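Local atomic coordinates of uncharacterized protein MTH_862 (Methanothermobacter thermautotrophicus, PDB entry 2R47), a protein that is of unknown function, belongs to the archaeal DUF2124 family and forms a two-chain assembly, each chain having a mixed, largely parallel beta-sheet flanked by helices. Residues D53-A65 with I99-A113. Residues are numbered along the deposited sequence; the frame is centred on the assembly and turned at random. Where two conformers were deposited one is given.
Sequences DNIFIPNTDFSKA and IGSDIEDVKKLVEDA
Phe62 lies against the last turn of helix 103-113, where the methyl of Ala113 sits over one ring face in a CH-pi contact, CB 3.7 Å from the ring centroid and 20° off its normal. A side chain as small as alanine's lets the aromatic ring come close to the helix backbone. Leu109, one turn earlier, has a branched end suited to reaching two partners: CD1 lies 4.0 Å from Ile57 CG2 of strand 53-58 and 3.9 Å from Phe62 CB of the 3-10 segment. Having CG anti to the backbone N (chi1 178°) directs it there, and the side chain also packs on Ala32 of the adjoining strand 28-33 and Leu88 of strand 88-91.

Beyond the strand, the type II' turn from Pro58 to Asp61 brings Thr60 over the first turns of the helix. Its CG2 presses tightly on Ser101 CB, at 3.4 Å, and also meets Val106 CG2, while OG1 lies 3.6 Å from Asp105 CB, the two side chains crossing at about a right angle. Threonine suits the place because its methyl packs while its backbone O takes a water.

That water donates to Thr60 O and, at 2.6 Å, to Asp105 O. Asp102 caps the helix, its OD1 accepting from Asp105 N.

With no direct hydrogen bond between the segments, strand, turn and 3-10 segment meet the helix mainly through van der Waals fit; shape complementarity sets the fit, and one water joins turn to helix backbone.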
loop_
_atom_site.group_PDB
_atom_site.type_symbol
_atom_site.label_atom_id
_atom_site.label_comp_id
_atom_site.label_asym_id
_atom_site.label_seq_id
_atom_site.Cartn_x
_atom_site.Cartn_y
_atom_site.Cartn_z
ATOM N N ASP A 53 -11.613 5.989 -14.069
ATOM C CA ASP A 53 -12.466 4.855 -13.699
ATOM C C ASP A 53 -11.519 3.654 -13.573
ATOM O O ASP A 53 -10.913 3.187 -14.549
ATOM C CB ASP A 53 -13.582 4.586 -14.730
ATOM C CG ASP A 53 -14.879 5.396 -14.455
ATOM O OD1 ASP A 53 -14.988 6.123 -13.438
ATOM O OD2 ASP A 53 -15.825 5.274 -15.275
ATOM N N ASN A 54 -11.365 3.161 -12.335
ATOM C CA ASN A 54 -10.297 2.185 -12.058
ATOM C C ASN A 54 -10.895 0.872 -11.560
ATOM O O ASN A 54 -11.935 0.859 -10.844
ATOM C CB ASN A 54 -9.420 2.720 -10.942
ATOM C CG ASN A 54 -8.736 4.056 -11.315
ATOM O OD1 ASN A 54 -8.244 4.189 -12.429
ATOM N ND2 ASN A 54 -8.748 5.015 -10.400
ATOM N N ILE A 55 -10.234 -0.207 -11.906
ATOM C CA ILE A 55 -10.650 -1.531 -11.424
ATOM C C ILE A 55 -9.456 -2.361 -10.932
ATOM O O ILE A 55 -8.301 -2.119 -11.340
ATOM C CB ILE A 55 -11.397 -2.371 -12.528
ATOM C CG1 ILE A 55 -10.443 -2.745 -13.675
ATOM C CG2 ILE A 55 -12.660 -1.618 -13.120
ATOM C CD1 ILE A 55 -11.137 -3.633 -14.812
ATOM N N PHE A 56 -9.756 -3.371 -10.092
ATOM C CA PHE A 56 -8.716 -4.287 -9.562
ATOM C C PHE A 56 -9.057 -5.668 -10.092
ATOM O O PHE A 56 -10.193 -6.136 -9.909
ATOM C CB PHE A 56 -8.731 -4.321 -8.051
ATOM C CG PHE A 56 -7.809 -5.397 -7.482
ATOM C CD1 PHE A 56 -6.423 -5.298 -7.705
ATOM C CD2 PHE A 56 -8.317 -6.513 -6.821
ATOM C CE1 PHE A 56 -5.543 -6.277 -7.249
ATOM C CE2 PHE A 56 -7.442 -7.515 -6.360
ATOM C CZ PHE A 56 -6.068 -7.401 -6.585
ATOM N N ILE A 57 -8.089 -6.290 -10.748
ATOM C CA ILE A 57 -8.252 -7.621 -11.319
ATOM C C ILE A 57 -7.452 -8.559 -10.424
ATOM O O ILE A 57 -6.250 -8.407 -10.333
ATOM C CB ILE A 57 -7.695 -7.647 -12.758
ATOM C CG1 ILE A 57 -8.495 -6.705 -13.681
ATOM C CG2 ILE A 57 -7.605 -9.102 -13.322
ATOM C CD1 ILE A 57 -7.653 -6.293 -14.889
ATOM N N PRO A 58 -8.127 -9.510 -9.757
ATOM C CA PRO A 58 -7.409 -10.449 -8.917
ATOM C C PRO A 58 -6.707 -11.530 -9.751
ATOM O O PRO A 58 -7.333 -12.225 -10.565
ATOM C CB PRO A 58 -8.511 -11.031 -8.027
ATOM C CG PRO A 58 -9.745 -11.052 -8.914
ATOM C CD PRO A 58 -9.595 -9.754 -9.737
ATOM N N ASN A 59 -5.405 -11.674 -9.522
ATOM C CA ASN A 59 -4.571 -12.600 -10.284
ATOM C C ASN A 59 -4.726 -12.307 -11.763
ATOM O O ASN A 59 -4.437 -11.216 -12.172
ATOM C CB ASN A 59 -4.902 -14.055 -9.896
ATOM C CG ASN A 59 -4.550 -14.344 -8.448
ATOM O OD1 ASN A 59 -3.419 -14.119 -8.021
ATOM N ND2 ASN A 59 -5.534 -14.737 -7.670
ATOM N N THR A 60 -5.159 -13.277 -12.586
ATOM C CA THR A 60 -5.390 -12.939 -13.999
ATOM C C THR A 60 -6.878 -13.163 -14.354
ATOM O O THR A 60 -7.217 -13.424 -15.498
ATOM C CB THR A 60 -4.456 -13.733 -14.950
ATOM O OG1 THR A 60 -4.658 -15.137 -14.740
ATOM C CG2 THR A 60 -2.978 -13.397 -14.679
ATOM N N ASP A 61 -7.749 -13.062 -13.359
ATOM C CA ASP A 61 -9.164 -13.327 -13.564
ATOM C C ASP A 61 -9.963 -12.050 -13.781
ATOM O O ASP A 61 -10.575 -11.540 -12.863
ATOM C CB ASP A 61 -9.743 -14.103 -12.389
ATOM C CG ASP A 61 -11.103 -14.691 -12.697
ATOM O OD1 ASP A 61 -11.664 -14.427 -13.795
ATOM O OD2 ASP A 61 -11.591 -15.445 -11.843
ATOM N N PHE A 62 -10.032 -11.633 -15.039
ATOM C CA PHE A 62 -10.757 -10.438 -15.458
ATOM C C PHE A 62 -12.237 -10.478 -15.088
ATOM O O PHE A 62 -12.826 -9.470 -14.721
ATOM C CB PHE A 62 -10.540 -10.334 -16.959
ATOM C CG PHE A 62 -11.079 -9.121 -17.587
ATOM C CD1 PHE A 62 -10.854 -7.858 -17.027
ATOM C CD2 PHE A 62 -11.768 -9.221 -18.813
ATOM C CE1 PHE A 62 -11.325 -6.698 -17.663
ATOM C CE2 PHE A 62 -12.252 -8.059 -19.456
ATOM C CZ PHE A 62 -12.045 -6.809 -18.863
ATOM N N SER A 63 -12.849 -11.662 -15.176
ATOM C CA SER A 63 -14.258 -11.822 -14.831
ATOM C C SER A 63 -14.577 -11.485 -13.378
ATOM O O SER A 63 -15.733 -11.135 -13.083
ATOM C CB SER A 63 -14.755 -13.242 -15.185
ATOM O OG SER A 63 -14.307 -14.199 -14.219
ATOM N N LYS A 64 -13.562 -11.548 -12.496
ATOM C CA LYS A 64 -13.737 -11.205 -11.077
ATOM C C LYS A 64 -13.281 -9.761 -10.747
ATOM O O LYS A 64 -13.231 -9.365 -9.579
ATOM C CB LYS A 64 -13.002 -12.210 -10.168
ATOM C CG LYS A 64 -13.725 -13.589 -9.974
ATOM C CD LYS A 64 -15.021 -13.477 -9.143
ATOM C CE LYS A 64 -14.769 -13.196 -7.647
ATOM N NZ LYS A 64 -15.829 -12.323 -7.009
ATOM N N ALA A 65 -12.992 -8.957 -11.784
ATOM C CA ALA A 65 -12.546 -7.578 -11.544
ATOM C C ALA A 65 -13.624 -6.787 -10.822
ATOM O O ALA A 65 -14.822 -7.006 -11.060
ATOM C CB ALA A 65 -12.153 -6.914 -12.840
ATOM N N ILE A 99 2.501 -18.951 -7.648
ATOM C CA ILE A 99 1.239 -18.236 -7.879
ATOM C C ILE A 99 1.387 -16.727 -7.653
ATOM O O ILE A 99 0.656 -16.061 -6.927
ATOM C CB ILE A 99 -0.118 -18.973 -7.598
ATOM C CG1 ILE A 99 -0.242 -20.204 -8.507
ATOM C CG2 ILE A 99 -1.327 -18.086 -7.911
ATOM C CD1 ILE A 99 0.362 -20.029 -9.910
ATOM N N GLY A 100 2.413 -16.235 -8.328
ATOM C CA GLY A 100 2.150 -15.246 -9.351
ATOM C C GLY A 100 1.332 -16.059 -10.348
ATOM O O GLY A 100 0.760 -17.085 -9.996
ATOM N N SER A 101 1.269 -15.640 -11.602
ATOM C CA SER A 101 0.423 -16.348 -12.584
ATOM C C SER A 101 1.312 -16.863 -13.684
ATOM O O SER A 101 2.375 -16.296 -13.899
ATOM C CB SER A 101 -0.610 -15.388 -13.153
ATOM O OG SER A 101 -1.356 -14.819 -12.108
ATOM N N ASP A 102 0.913 -17.917 -14.394
ATOM C CA ASP A 102 1.800 -18.337 -15.468
ATOM C C ASP A 102 1.762 -17.345 -16.644
ATOM O O ASP A 102 0.773 -16.638 -16.826
ATOM C CB ASP A 102 1.724 -19.849 -15.797
ATOM C CG ASP A 102 0.569 -20.228 -16.682
ATOM O OD1 ASP A 102 -0.135 -19.342 -17.197
ATOM O OD2 ASP A 102 0.373 -21.451 -16.880
ATOM N N ILE A 103 2.862 -17.255 -17.385
ATOM C CA ILE A 103 3.006 -16.225 -18.412
ATOM C C ILE A 103 1.899 -16.292 -19.454
ATOM O O ILE A 103 1.456 -15.259 -19.943
ATOM C CB ILE A 103 4.412 -16.257 -19.093
ATOM C CG1 ILE A 103 4.709 -14.928 -19.811
ATOM C CG2 ILE A 103 4.577 -17.486 -20.031
ATOM C CD1 ILE A 103 4.895 -13.732 -18.872
ATOM N N GLU A 104 1.439 -17.498 -19.782
ATOM C CA GLU A 104 0.367 -17.579 -20.766
ATOM C C GLU A 104 -0.969 -17.062 -20.234
ATOM O O GLU A 104 -1.725 -16.488 -21.021
ATOM C CB GLU A 104 0.250 -18.967 -21.409
ATOM C CG GLU A 104 1.446 -19.348 -22.311
ATOM C CD GLU A 104 1.721 -18.385 -23.480
ATOM O OE1 GLU A 104 0.757 -17.916 -24.136
ATOM O OE2 GLU A 104 2.921 -18.116 -23.745
ATOM N N ASP A 105 -1.246 -17.205 -18.930
ATOM C CA ASP A 105 -2.470 -16.652 -18.335
ATOM C C ASP A 105 -2.371 -15.134 -18.292
ATOM O O ASP A 105 -3.384 -14.423 -18.445
ATOM C CB ASP A 105 -2.745 -17.190 -16.929
ATOM C CG ASP A 105 -3.199 -18.662 -16.927
ATOM O OD1 ASP A 105 -3.903 -19.117 -17.851
ATOM O OD2 ASP A 105 -2.826 -19.362 -15.976
ATOM N N VAL A 106 -1.149 -14.651 -18.063
ATOM C CA VAL A 106 -0.877 -13.196 -18.106
ATOM C C VAL A 106 -1.083 -12.633 -19.511
ATOM O O VAL A 106 -1.705 -11.592 -19.675
ATOM C CB VAL A 106 0.532 -12.830 -17.542
ATOM C CG1 VAL A 106 0.837 -11.365 -17.781
ATOM C CG2 VAL A 106 0.600 -13.137 -16.015
ATOM N N LYS A 107 -0.573 -13.311 -20.526
ATOM C CA LYS A 107 -0.760 -12.831 -21.889
ATOM C C LYS A 107 -2.221 -12.864 -22.306
ATOM O O LYS A 107 -2.664 -12.024 -23.102
ATOM C CB LYS A 107 0.079 -13.629 -22.876
ATOM C CG LYS A 107 1.557 -13.463 -22.729
ATOM C CD LYS A 107 2.173 -14.481 -23.700
ATOM C CE LYS A 107 3.643 -14.474 -23.689
ATOM N NZ LYS A 107 4.126 -15.666 -24.472
ATOM N N LYS A 108 -2.967 -13.845 -21.798
ATOM C CA LYS A 108 -4.404 -13.916 -22.099
ATOM C C LYS A 108 -5.115 -12.748 -21.427
ATOM O O LYS A 108 -6.049 -12.185 -21.982
ATOM C CB LYS A 108 -5.013 -15.223 -21.597
ATOM C CG LYS A 108 -6.507 -15.322 -21.883
ATOM C CD LYS A 108 -6.765 -15.632 -23.362
ATOM C CE LYS A 108 -8.266 -15.692 -23.683
ATOM N NZ LYS A 108 -9.067 -16.243 -22.538
ATOM N N LEU A 109 -4.699 -12.414 -20.211
ATOM C CA LEU A 109 -5.246 -11.219 -19.524
ATOM C C LEU A 109 -5.021 -9.970 -20.347
ATOM O O LEU A 109 -5.912 -9.135 -20.473
ATOM C CB LEU A 109 -4.604 -11.027 -18.150
ATOM C CG LEU A 109 -5.107 -9.780 -17.423
ATOM C CD1 LEU A 109 -6.628 -9.849 -17.090
ATOM C CD2 LEU A 109 -4.274 -9.508 -16.170
ATOM N N VAL A 110 -3.810 -9.834 -20.891
ATOM C CA VAL A 110 -3.477 -8.645 -21.652
ATOM C C VAL A 110 -4.375 -8.617 -22.885
ATOM O O VAL A 110 -4.930 -7.579 -23.233
ATOM C CB VAL A 110 -1.980 -8.581 -21.991
ATOM C CG1 VAL A 110 -1.694 -7.366 -22.911
ATOM C CG2 VAL A 110 -1.153 -8.470 -20.691
ATOM N N GLU A 111 -4.549 -9.775 -23.525
ATOM C CA GLU A 111 -5.417 -9.874 -24.684
ATOM C C GLU A 111 -6.845 -9.507 -24.360
ATOM O O GLU A 111 -7.511 -8.800 -25.148
ATOM C CB GLU A 111 -5.387 -11.300 -25.238
ATOM C CG GLU A 111 -6.147 -11.442 -26.550
ATOM C CD GLU A 111 -5.557 -10.572 -27.665
ATOM O OE1 GLU A 111 -4.346 -10.232 -27.578
ATOM O OE2 GLU A 111 -6.296 -10.241 -28.632
ATOM N N ASP A 112 -7.339 -9.983 -23.218
ATOM C CA ASP A 112 -8.743 -9.771 -22.853
ATOM C C ASP A 112 -9.087 -8.405 -22.237
ATOM O O ASP A 112 -10.151 -7.831 -22.524
ATOM C CB ASP A 112 -9.212 -10.854 -21.871
ATOM C CG ASP A 112 -9.300 -12.254 -22.503
ATOM O OD1 ASP A 112 -9.223 -12.425 -23.753
ATOM O OD2 ASP A 112 -9.429 -13.204 -21.703
ATOM N N ALA A 113 -8.260 -7.938 -21.319
ATOM C CA ALA A 113 -8.587 -6.794 -20.482
ATOM C C ALA A 113 -8.040 -5.492 -21.039
ATOM O O ALA A 113 -8.579 -4.437 -20.722
ATOM C CB ALA A 113 -8.037 -6.987 -19.064
HETATM O O HOH W 1 -5.940 -14.805 -18.148
#